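Secreted protein (Streptomyces lividans TK24, PDB 5LXZ) probably acts as a copper-radical oxidase of the AA5 family, related to galactose oxidase, and is seen here with copper bound. Local coordinates at residues Ile435-Arg439 against Arg450-Val456; Gly398-Glu402 against Asn446-Arg450. The protein carries 1 engineered substitution. All coordinates share one frame; numbering follows the deposited sequence.

Interactions 1 and 2 lie at the outer edge of one Kelch propeller blade, their centres about 13 Å apart, and share Arg450. Their segments alternate along the chain: 398-402 enters from the outer strand 395-397 of the preceding blade, 435-439 leads into strand 438-442, 446-450 carries the outermost strand, 447-450, and 450-456 leaves toward the next blade. Interaction 2 therefore faces the blade before, interaction 1 the blade after. Gln437 NE2 and Glu402 OE1 join the two through a probable hydrogen bond, while Arg439 packs on Phe448. Together they join one blade to the ones before and after it; neither includes a copper ligand.

Interaction 1: residues Ile435-Arg439 against Arg450-Val456; sequences ILQAR and RVADPLV
Arg439 and Arg450 form an antiparallel, non-hydrogen-bonded pair with CA atoms 4.3 Å apart, and just beyond it Val451 N gives a hydrogen bond to Ala438 O (3.0 Å) before 450-456 runs on past Gln437 and Leu436. Both arginines rise on the same face of the sheet. The extended Arg439 chain brings NH1 and NH2 together onto the single atom Gln437 OE1, which lies in the guanidinium plane. Arg450 takes another route: its chain bends about CB-CG (chi2 90°), laying the guanidinium against the Gln437 amide with the two planes 20° apart and Gln437 CG 3.5 Å from Arg450 NH2. Glutamine suits this place because its flat amide can stack while OE1 accepts from Arg439 and NE2 is satisfied outside the contact. Arg450 CD crosses over the Arg439 guanidinium, leaving Arg439 NH2 and Arg450 NH1 4.4 Å apart; the salt bridge from Arg450 NH2 to Asp453 OD1 (3.1 Å) probably offsets this closeness of like charges. A water accepts from Ala438 N and Arg450 NE and lies within 2.7 Å of Val451 O, tying strand to loop. Ala438 is small enough for its methyl to fit beside Val451 CG2 and Ala452 O. Pro454, having no N-H to satisfy, rests CD 3.5 Å from Gln437 N and against Leu436 C. Trp15, on a strand of the adjoining sheet, packs on Pro454 and Leu455. This is the outer hairpin of a four-stranded Kelch blade, with its exit segment bedded against the next blade of the beta-propeller.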
loop_
_atom_site.group_PDB
_atom_site.type_symbol
_atom_site.label_atom_id
_atom_site.label_comp_id
_atom_site.label_asym_id
_atom_site.label_seq_id
_atom_site.Cartn_x
_atom_site.Cartn_y
_atom_site.Cartn_z
ATOM N N ILE A 435 -8.206 -0.299 -17.086
ATOM C CA ILE A 435 -7.365 -0.865 -18.132
ATOM C C ILE A 435 -7.398 -2.374 -17.948
ATOM O O ILE A 435 -6.772 -2.899 -17.021
ATOM C CB ILE A 435 -5.944 -0.326 -18.058
ATOM C CG1 ILE A 435 -5.947 1.189 -18.227
ATOM C CG2 ILE A 435 -5.068 -0.981 -19.113
ATOM C CD1 ILE A 435 -4.637 1.845 -17.784
ATOM N N LEU A 436 -8.066 -3.079 -18.843
ATOM C CA LEU A 436 -8.158 -4.539 -18.702
ATOM C C LEU A 436 -7.022 -5.170 -19.527
ATOM O O LEU A 436 -7.216 -5.799 -20.579
ATOM C CB LEU A 436 -9.571 -5.087 -19.006
ATOM C CG LEU A 436 -10.579 -4.948 -17.847
ATOM C CD1 LEU A 436 -10.890 -3.498 -17.506
ATOM C CD2 LEU A 436 -11.899 -5.656 -18.119
ATOM N N GLN A 437 -5.803 -4.993 -19.022
ATOM C CA GLN A 437 -4.587 -5.514 -19.624
ATOM C C GLN A 437 -3.702 -6.082 -18.559
ATOM O O GLN A 437 -3.689 -5.551 -17.428
ATOM C CB GLN A 437 -3.774 -4.462 -20.354
ATOM C CG GLN A 437 -4.512 -3.809 -21.493
ATOM C CD GLN A 437 -3.690 -2.762 -22.200
ATOM O OE1 GLN A 437 -2.572 -2.433 -21.815
ATOM N NE2 GLN A 437 -4.282 -2.191 -23.251
ATOM N N ALA A 438 -3.039 -7.166 -18.868
ATOM C CA ALA A 438 -2.042 -7.776 -18.007
ATOM C C ALA A 438 -0.786 -8.080 -18.782
ATOM O O ALA A 438 -0.862 -8.459 -19.972
ATOM C CB ALA A 438 -2.566 -9.047 -17.363
ATOM N N ARG A 439 0.353 -8.016 -18.117
ATOM C CA ARG A 439 1.637 -8.260 -18.679
ATOM C C ARG A 439 2.489 -9.031 -17.702
ATOM O O ARG A 439 2.341 -8.903 -16.478
ATOM C CB ARG A 439 2.371 -6.960 -18.981
ATOM C CG ARG A 439 1.734 -6.137 -20.073
ATOM C CD ARG A 439 2.246 -4.715 -20.008
ATOM N NE ARG A 439 1.764 -3.949 -21.160
ATOM C CZ ARG A 439 0.527 -3.495 -21.308
ATOM N NH1 ARG A 439 -0.388 -3.624 -20.356
ATOM N NH2 ARG A 439 0.173 -2.878 -22.459
ATOM N N ARG A 450 2.730 -9.184 -23.112
ATOM C CA ARG A 450 1.311 -9.157 -22.880
ATOM C C ARG A 450 0.752 -10.572 -22.704
ATOM O O ARG A 450 1.110 -11.500 -23.431
ATOM C CB ARG A 450 0.650 -8.474 -24.059
ATOM C CG ARG A 450 -0.771 -8.176 -23.833
ATOM C CD ARG A 450 -1.027 -6.824 -23.220
ATOM N NE ARG A 450 -2.463 -6.700 -23.344
ATOM C CZ ARG A 450 -3.142 -5.987 -24.216
ATOM N NH1 ARG A 450 -2.540 -5.140 -25.046
ATOM N NH2 ARG A 450 -4.455 -6.075 -24.209
ATOM N N VAL A 451 -0.103 -10.733 -21.716
ATOM C CA VAL A 451 -0.777 -11.999 -21.446
ATOM C C VAL A 451 -2.301 -11.799 -21.485
ATOM O O VAL A 451 -2.743 -10.775 -21.957
ATOM C CB VAL A 451 -0.246 -12.680 -20.183
ATOM C CG1 VAL A 451 1.211 -13.097 -20.367
ATOM C CG2 VAL A 451 -0.448 -11.809 -18.908
ATOM N N ALA A 452 -3.074 -12.754 -21.006
ATOM C CA ALA A 452 -4.544 -12.674 -21.117
ATOM C C ALA A 452 -5.067 -11.460 -20.374
ATOM O O ALA A 452 -4.548 -11.116 -19.289
ATOM C CB ALA A 452 -5.172 -13.912 -20.543
ATOM N N ASP A 453 -6.076 -10.816 -20.933
ATOM C CA ASP A 453 -6.730 -9.661 -20.290
ATOM C C ASP A 453 -7.483 -10.100 -19.042
ATOM O O ASP A 453 -8.248 -11.064 -19.070
ATOM C CB ASP A 453 -7.754 -8.986 -21.193
ATOM C CG ASP A 453 -7.179 -8.384 -22.423
ATOM O OD1 ASP A 453 -5.970 -8.195 -22.620
ATOM O OD2 ASP A 453 -8.049 -8.058 -23.269
ATOM N N PRO A 454 -7.329 -9.369 -17.928
ATOM C CA PRO A 454 -8.236 -9.607 -16.828
ATOM C C PRO A 454 -9.686 -9.398 -17.192
ATOM O O PRO A 454 -9.994 -8.659 -18.142
ATOM C CB PRO A 454 -7.826 -8.554 -15.769
ATOM C CG PRO A 454 -6.916 -7.605 -16.430
ATOM C CD PRO A 454 -6.491 -8.160 -17.773
ATOM N N LEU A 455 -10.565 -10.037 -16.437
ATOM C CA LEU A 455 -11.991 -9.941 -16.696
ATOM C C LEU A 455 -12.654 -8.799 -15.986
ATOM O O LEU A 455 -13.682 -8.302 -16.427
ATOM C CB LEU A 455 -12.683 -11.242 -16.291
ATOM C CG LEU A 455 -12.145 -12.506 -16.957
ATOM C CD1 LEU A 455 -12.864 -13.749 -16.455
ATOM C CD2 LEU A 455 -12.168 -12.453 -18.481
ATOM N N VAL A 456 -12.102 -8.421 -14.840
ATOM C CA VAL A 456 -12.696 -7.413 -13.998
ATOM C C VAL A 456 -11.713 -6.240 -13.889
ATOM O O VAL A 456 -10.527 -6.451 -13.614
ATOM C CB VAL A 456 -12.938 -7.993 -12.587
ATOM C CG1 VAL A 456 -13.467 -6.944 -11.606
ATOM C CG2 VAL A 456 -13.908 -9.154 -12.667
HETATM O O HOH W 1 -3.677 -8.252 -21.417
#

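Interaction 2: residues Gly398-Glu402 against Asn446-Arg450; sequences GPSLE and NEFER. With EDO (1,2-ethanediol), chain H.
Pro399 and Phe448 meet at about a right angle, the proline placing CG over one face of the ring, 4.2 Å from the Phe448 ring centroid, in a CH-pi contact. The first torsion of Phe448 (chi1 -81°) sets CG anti to the carbonyl carbon and presents the ring's face to Pro399 CG. At the ring's edge Ser400 O lies near the plane, 3.6 Å from Phe448 CD2, and Leu401 CD2 comes in obliquely to Phe448 CE2 (3.8 Å). A flat aromatic suits this spot, offering a face to the proline and polarised C-H groups to the carbonyl. The two backbones run 19° apart with no hydrogen bond between them; 398-402 is the crossover leaving one Kelch propeller blade, and 447-450 is the outermost strand of the next. The Asn446 side chain crosses Pro399 obliquely, with OD1 3.5 Å from Pro399 CD and hydrogen-bonded to Tyr441 OH. It occupies a G1 beta bulge with a left-handed backbone, a conformation asparagine tolerates well. A valine here would probably leave Tyr441 without this acceptor and strain the bulge through its branched CB. Ethanediol, probably from the crystallisation liquor, donates from O2 to Asn446 O (2.7 Å). Farther along, Glu402 OE1 stands out of the Arg450 guanidinium plane, 4.4 Å from Arg450 NH1, an attraction of charges alone; the main partner of Glu402 is Gln437, and that of Arg450 is Asp453.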
loop_
_atom_site.group_PDB
_atom_site.type_symbol
_atom_site.label_atom_id
_atom_site.label_comp_id
_atom_site.label_asym_id
_atom_site.label_seq_id
_atom_site.Cartn_x
_atom_site.Cartn_y
_atom_site.Cartn_z
ATOM N N GLY A 398 12.456 1.595 -17.417
ATOM C CA GLY A 398 12.284 0.235 -17.928
ATOM C C GLY A 398 11.292 0.258 -19.079
ATOM O O GLY A 398 10.994 1.309 -19.674
ATOM N N PRO A 399 10.745 -0.907 -19.417
ATOM C CA PRO A 399 9.755 -0.941 -20.478
ATOM C C PRO A 399 8.485 -0.213 -20.099
ATOM O O PRO A 399 8.069 -0.207 -18.915
ATOM C CB PRO A 399 9.487 -2.454 -20.658
ATOM C CG PRO A 399 9.754 -3.016 -19.313
ATOM C CD PRO A 399 10.885 -2.220 -18.743
ATOM N N SER A 400 7.823 0.360 -21.089
ATOM C CA SER A 400 6.588 1.063 -20.847
ATOM C C SER A 400 5.332 0.239 -21.033
ATOM O O SER A 400 5.316 -0.715 -21.815
ATOM C CB SER A 400 6.485 2.296 -21.728
ATOM O OG SER A 400 7.507 3.199 -21.373
ATOM N N LEU A 401 4.287 0.642 -20.327
ATOM C CA LEU A 401 2.934 0.198 -20.555
ATOM C C LEU A 401 2.398 0.919 -21.787
ATOM O O LEU A 401 3.030 1.867 -22.291
ATOM C CB LEU A 401 2.077 0.536 -19.346
ATOM C CG LEU A 401 2.568 -0.048 -18.024
ATOM C CD1 LEU A 401 1.888 0.623 -16.846
ATOM C CD2 LEU A 401 2.358 -1.545 -17.980
ATOM N N GLU A 402 1.245 0.503 -22.263
ATOM C CA GLU A 402 0.610 1.173 -23.407
ATOM C C GLU A 402 -0.021 2.499 -22.998
ATOM O O GLU A 402 0.041 3.451 -23.762
ATOM C CB GLU A 402 -0.417 0.268 -24.118
ATOM C CG GLU A 402 -1.126 0.942 -25.298
ATOM C CD GLU A 402 -2.348 0.224 -25.831
ATOM O OE1 GLU A 402 -2.813 -0.751 -25.238
ATOM O OE2 GLU A 402 -2.854 0.664 -26.910
ATOM N N ASN A 446 14.355 -7.533 -19.581
ATOM C CA ASN A 446 13.857 -6.171 -19.346
ATOM C C ASN A 446 12.735 -5.757 -20.265
ATOM O O ASN A 446 12.628 -4.586 -20.652
ATOM C CB ASN A 446 15.015 -5.167 -19.353
ATOM C CG ASN A 446 14.669 -3.846 -18.678
ATOM O OD1 ASN A 446 13.865 -3.771 -17.752
ATOM N ND2 ASN A 446 15.304 -2.802 -19.123
ATOM N N GLU A 447 11.848 -6.710 -20.562
ATOM C CA GLU A 447 10.700 -6.432 -21.400
ATOM C C GLU A 447 9.421 -6.937 -20.790
ATOM O O GLU A 447 9.431 -7.844 -19.971
ATOM C CB GLU A 447 10.865 -7.088 -22.787
ATOM C CG GLU A 447 12.103 -6.626 -23.563
ATOM C CD GLU A 447 11.979 -5.275 -24.213
ATOM O OE1 GLU A 447 11.143 -4.427 -23.815
ATOM O OE2 GLU A 447 12.767 -5.026 -25.176
ATOM N N PHE A 448 8.326 -6.374 -21.265
ATOM C CA PHE A 448 6.973 -6.852 -20.975
ATOM C C PHE A 448 6.497 -7.791 -22.076
ATOM O O PHE A 448 6.783 -7.582 -23.254
ATOM C CB PHE A 448 5.980 -5.697 -20.951
ATOM C CG PHE A 448 5.942 -4.913 -19.669
ATOM C CD1 PHE A 448 5.689 -5.541 -18.476
ATOM C CD2 PHE A 448 5.997 -3.522 -19.695
ATOM C CE1 PHE A 448 5.579 -4.804 -17.303
ATOM C CE2 PHE A 448 5.900 -2.782 -18.531
ATOM C CZ PHE A 448 5.675 -3.428 -17.340
ATOM N N GLU A 449 5.757 -8.804 -21.650
ATOM C CA GLU A 449 5.034 -9.726 -22.531
ATOM C C GLU A 449 3.571 -9.566 -22.171
ATOM O O GLU A 449 3.201 -9.770 -21.026
ATOM C CB GLU A 449 5.498 -11.151 -22.275
ATOM C CG GLU A 449 4.670 -12.226 -22.959
ATOM C CD GLU A 449 5.017 -13.630 -22.482
ATOM O OE1 GLU A 449 5.840 -13.798 -21.558
ATOM O OE2 GLU A 449 4.416 -14.611 -23.020
ATOM N N ARG A 450 2.730 -9.184 -23.112
ATOM C CA ARG A 450 1.311 -9.157 -22.880
ATOM C C ARG A 450 0.752 -10.572 -22.704
ATOM O O ARG A 450 1.110 -11.500 -23.431
ATOM C CB ARG A 450 0.650 -8.474 -24.059
ATOM C CG ARG A 450 -0.771 -8.176 -23.833
ATOM C CD ARG A 450 -1.027 -6.824 -23.220
ATOM N NE ARG A 450 -2.463 -6.700 -23.344
ATOM C CZ ARG A 450 -3.142 -5.987 -24.216
ATOM N NH1 ARG A 450 -2.540 -5.140 -25.046
ATOM N NH2 ARG A 450 -4.455 -6.075 -24.209
HETATM C C1 EDO H . 13.469 -0.393 -22.126
HETATM O O1 EDO H . 14.576 0.294 -21.534
HETATM C C2 EDO H . 13.573 -1.855 -21.720
HETATM O O2 EDO H . 12.902 -2.742 -22.621
#